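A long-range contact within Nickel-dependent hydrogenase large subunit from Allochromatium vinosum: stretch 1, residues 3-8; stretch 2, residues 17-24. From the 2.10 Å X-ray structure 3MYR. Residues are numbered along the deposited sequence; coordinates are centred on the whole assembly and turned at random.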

# COMPACT_ATOMS: atom_id res chain seq x y z
N GLU B 3 24.60 -16.94 16.13
CA GLU B 3 24.03 -15.83 16.84
C GLU B 3 22.57 -15.56 16.61
O GLU B 3 21.78 -16.31 17.08
CB GLU B 3 24.81 -14.60 16.58
CG GLU B 3 25.27 -14.63 15.27
CD GLU B 3 26.44 -13.87 15.14
OE1 GLU B 3 27.26 -14.29 14.37
OE2 GLU B 3 26.54 -12.85 15.83
N ARG B 4 22.19 -14.46 16.02
CA ARG B 4 20.78 -14.17 15.93
C ARG B 4 20.01 -15.07 15.00
O ARG B 4 20.48 -15.45 13.97
CB ARG B 4 20.56 -12.74 15.53
CG ARG B 4 20.61 -11.76 16.61
CD ARG B 4 20.52 -10.40 16.03
NE ARG B 4 21.62 -9.73 16.56
CZ ARG B 4 22.64 -9.22 15.92
NH1 ARG B 4 22.71 -9.13 14.63
NH2 ARG B 4 23.58 -8.74 16.65
N ILE B 5 18.79 -15.35 15.35
CA ILE B 5 17.82 -15.97 14.42
C ILE B 5 17.40 -14.91 13.37
O ILE B 5 17.30 -13.71 13.70
CB ILE B 5 16.64 -16.49 15.25
CG1 ILE B 5 17.13 -17.69 16.13
CG2 ILE B 5 15.44 -16.81 14.42
CD1 ILE B 5 17.77 -18.83 15.38
N VAL B 6 17.28 -15.32 12.11
CA VAL B 6 17.02 -14.37 11.04
C VAL B 6 15.73 -14.76 10.32
O VAL B 6 15.58 -15.91 9.90
CB VAL B 6 18.20 -14.32 10.03
CG1 VAL B 6 17.82 -13.46 8.76
CG2 VAL B 6 19.49 -13.79 10.71
N VAL B 7 14.80 -13.82 10.16
CA VAL B 7 13.74 -14.00 9.19
C VAL B 7 13.71 -12.94 8.09
O VAL B 7 13.39 -11.76 8.32
CB VAL B 7 12.39 -14.38 9.84
CG1 VAL B 7 12.31 -14.35 11.38
CG2 VAL B 7 11.11 -14.46 8.96
N ASP B 8 14.15 -13.38 6.92
CA ASP B 8 14.35 -12.50 5.78
C ASP B 8 14.17 -13.38 4.53
O ASP B 8 14.95 -14.27 4.30
CB ASP B 8 15.76 -11.93 5.88
CG ASP B 8 16.05 -10.89 4.83
OD1 ASP B 8 17.11 -10.21 4.95
OD2 ASP B 8 15.27 -10.80 3.85
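Stretch 2 (17-24) LRIEAQMD

Stretch 2 pairs with stretch 1 as an antiparallel β-strand neighbour, held by four backbone hydrogen bonds and reinforced by a chain of charged side chains on one face of the sheet. All of stretch 2, from Leu17 to Asp24, is extended strand. Its partner in stretch 1 is the short strand that includes Ile5, Val6 and Val7. The two strand axes run at 164° to each other, close to fully antiparallel, and approach to 4.8 Å. Together the stretches bury 618 Å², both sides summed.

The register follows from the direction. Ile5 lies across from Ala21, Val6 from Glu20 and Val7 from Ile19. The register continues to Arg4 and Gln22, whose CA atoms are 4.8 Å apart. At the other end Asp8 faces Arg18, with a CA to CA distance of 4.5 Å.

Two of these pairs are hydrogen-bonded in both directions. Ile5 N donates to Ala21 O at 2.9 Å, and Ala21 N returns a bond to Ile5 O, also at 2.9 Å. Val7 N donates to Ile19 O at 2.8 Å, and Ile19 N donates to Val7 O at 3.0 Å. Between them, Val6 and Glu20 form a non-hydrogen-bonded pair. Val6 CA and Glu20 CA are closer, 4.6 Å apart, as is usual for such a pair. Here the carbonyl oxygens also meet CA hydrogens. Glu20 CA lies 3.1 Å from Ile5 O, and Val6 CA lies 3.5 Å from Ile19 O.

Beyond Ile5 a water continues the link. It donates to Glu3 O, with its oxygen 2.8 Å from that atom, and accepts from Met23 N, with its oxygen 3.0 Å from that atom. It thus joins the two backbones where they do not bond directly.

The side chains of Val6 and Glu20 share one face of the sheet. There Glu20 links two arginines. Glu20 OE2 accepts a hydrogen bond from Arg4 NH1 at 2.8 Å, within a salt bridge between the stretches. Glu20 OE1 accepts from Arg18 NE at 2.6 Å and from Arg18 NH2 at 2.8 Å, within its own strand. Arg18 in turn reaches across to stretch 1, where Arg18 NH1 forms a salt bridge with Asp8 OD1 at 2.7 Å. Asp8 OD1 lies at the edge of the guanidinium, near its plane, where the N-H groups point. Val6 covers one face of the same group, with Val6 CG1 3.4 Å from Arg18 CZ. The valine packs against the flat side of the arginine, while the acids bond at its N-H groups.

The opposite face carries Ile5, Val7, Ile19 and Ala21, and its contacts are apolar. Ile5 CG1 packs against Met23 CG at 3.6 Å. Val7 CG1 approaches Ile19 CB at 4.4 Å, a looser contact; the end of the Ile19 side chain leads away from stretch 1. Asp24 lies out of reach of stretch 1.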

# COMPACT_ATOMS: atom_id res chain seq x y z
N LEU B 17 11.49 -6.47 4.51
CA LEU B 17 11.73 -6.41 5.93
C LEU B 17 12.48 -7.66 6.37
O LEU B 17 12.13 -8.78 6.02
CB LEU B 17 10.43 -6.27 6.72
CG LEU B 17 10.47 -6.21 8.28
CD1 LEU B 17 11.09 -4.91 8.84
CD2 LEU B 17 9.04 -6.38 8.90
N ARG B 18 13.47 -7.43 7.21
CA ARG B 18 14.27 -8.49 7.82
C ARG B 18 14.11 -8.31 9.36
O ARG B 18 14.18 -7.16 9.86
CB ARG B 18 15.76 -8.34 7.40
CG ARG B 18 16.78 -9.09 8.34
CD ARG B 18 18.17 -8.84 7.79
NE ARG B 18 19.17 -9.78 8.29
CZ ARG B 18 19.69 -10.81 7.62
NH1 ARG B 18 19.29 -11.06 6.37
NH2 ARG B 18 20.65 -11.56 8.20
N ILE B 19 13.82 -9.40 10.08
CA ILE B 19 13.85 -9.42 11.54
C ILE B 19 15.01 -10.30 12.00
O ILE B 19 15.18 -11.42 11.48
CB ILE B 19 12.53 -10.01 12.13
CG1 ILE B 19 11.31 -9.18 11.67
CG2 ILE B 19 12.60 -10.10 13.68
CD1 ILE B 19 11.28 -7.80 12.26
N GLU B 20 15.82 -9.78 12.96
CA GLU B 20 16.79 -10.62 13.66
C GLU B 20 16.40 -10.65 15.12
O GLU B 20 15.89 -9.64 15.65
CB GLU B 20 18.21 -10.08 13.44
CG GLU B 20 18.60 -10.22 11.95
CD GLU B 20 20.10 -9.94 11.66
OE1 GLU B 20 20.53 -9.99 10.47
OE2 GLU B 20 20.82 -9.67 12.63
N ALA B 21 16.54 -11.81 15.76
CA ALA B 21 16.15 -11.96 17.16
C ALA B 21 17.28 -12.68 17.93
O ALA B 21 17.75 -13.76 17.52
CB ALA B 21 14.86 -12.76 17.25
N GLN B 22 17.70 -12.07 19.03
CA GLN B 22 18.62 -12.72 19.95
C GLN B 22 17.76 -13.53 20.91
O GLN B 22 16.90 -12.96 21.63
CB GLN B 22 19.46 -11.68 20.69
CG GLN B 22 20.44 -12.31 21.75
CD GLN B 22 21.44 -13.29 21.12
OE1 GLN B 22 21.47 -14.47 21.49
NE2 GLN B 22 22.19 -12.84 20.12
N MET B 23 17.93 -14.84 20.86
CA MET B 23 17.13 -15.76 21.63
C MET B 23 17.80 -16.01 22.97
O MET B 23 19.04 -16.12 23.03
CB MET B 23 17.00 -17.11 20.89
CG MET B 23 16.29 -17.04 19.52
SD MET B 23 14.72 -16.08 19.61
CE MET B 23 13.66 -17.26 20.46
N ASP B 24 16.99 -16.10 24.03
CA ASP B 24 17.43 -16.69 25.34
C ASP B 24 16.57 -17.94 25.64
O ASP B 24 15.41 -17.82 26.04
CB ASP B 24 17.38 -15.64 26.48
CG ASP B 24 17.81 -16.22 27.86
OD1 ASP B 24 18.37 -17.36 27.92
OD2 ASP B 24 17.56 -15.56 28.89
O HOH W 1 19.86 -16.30 19.08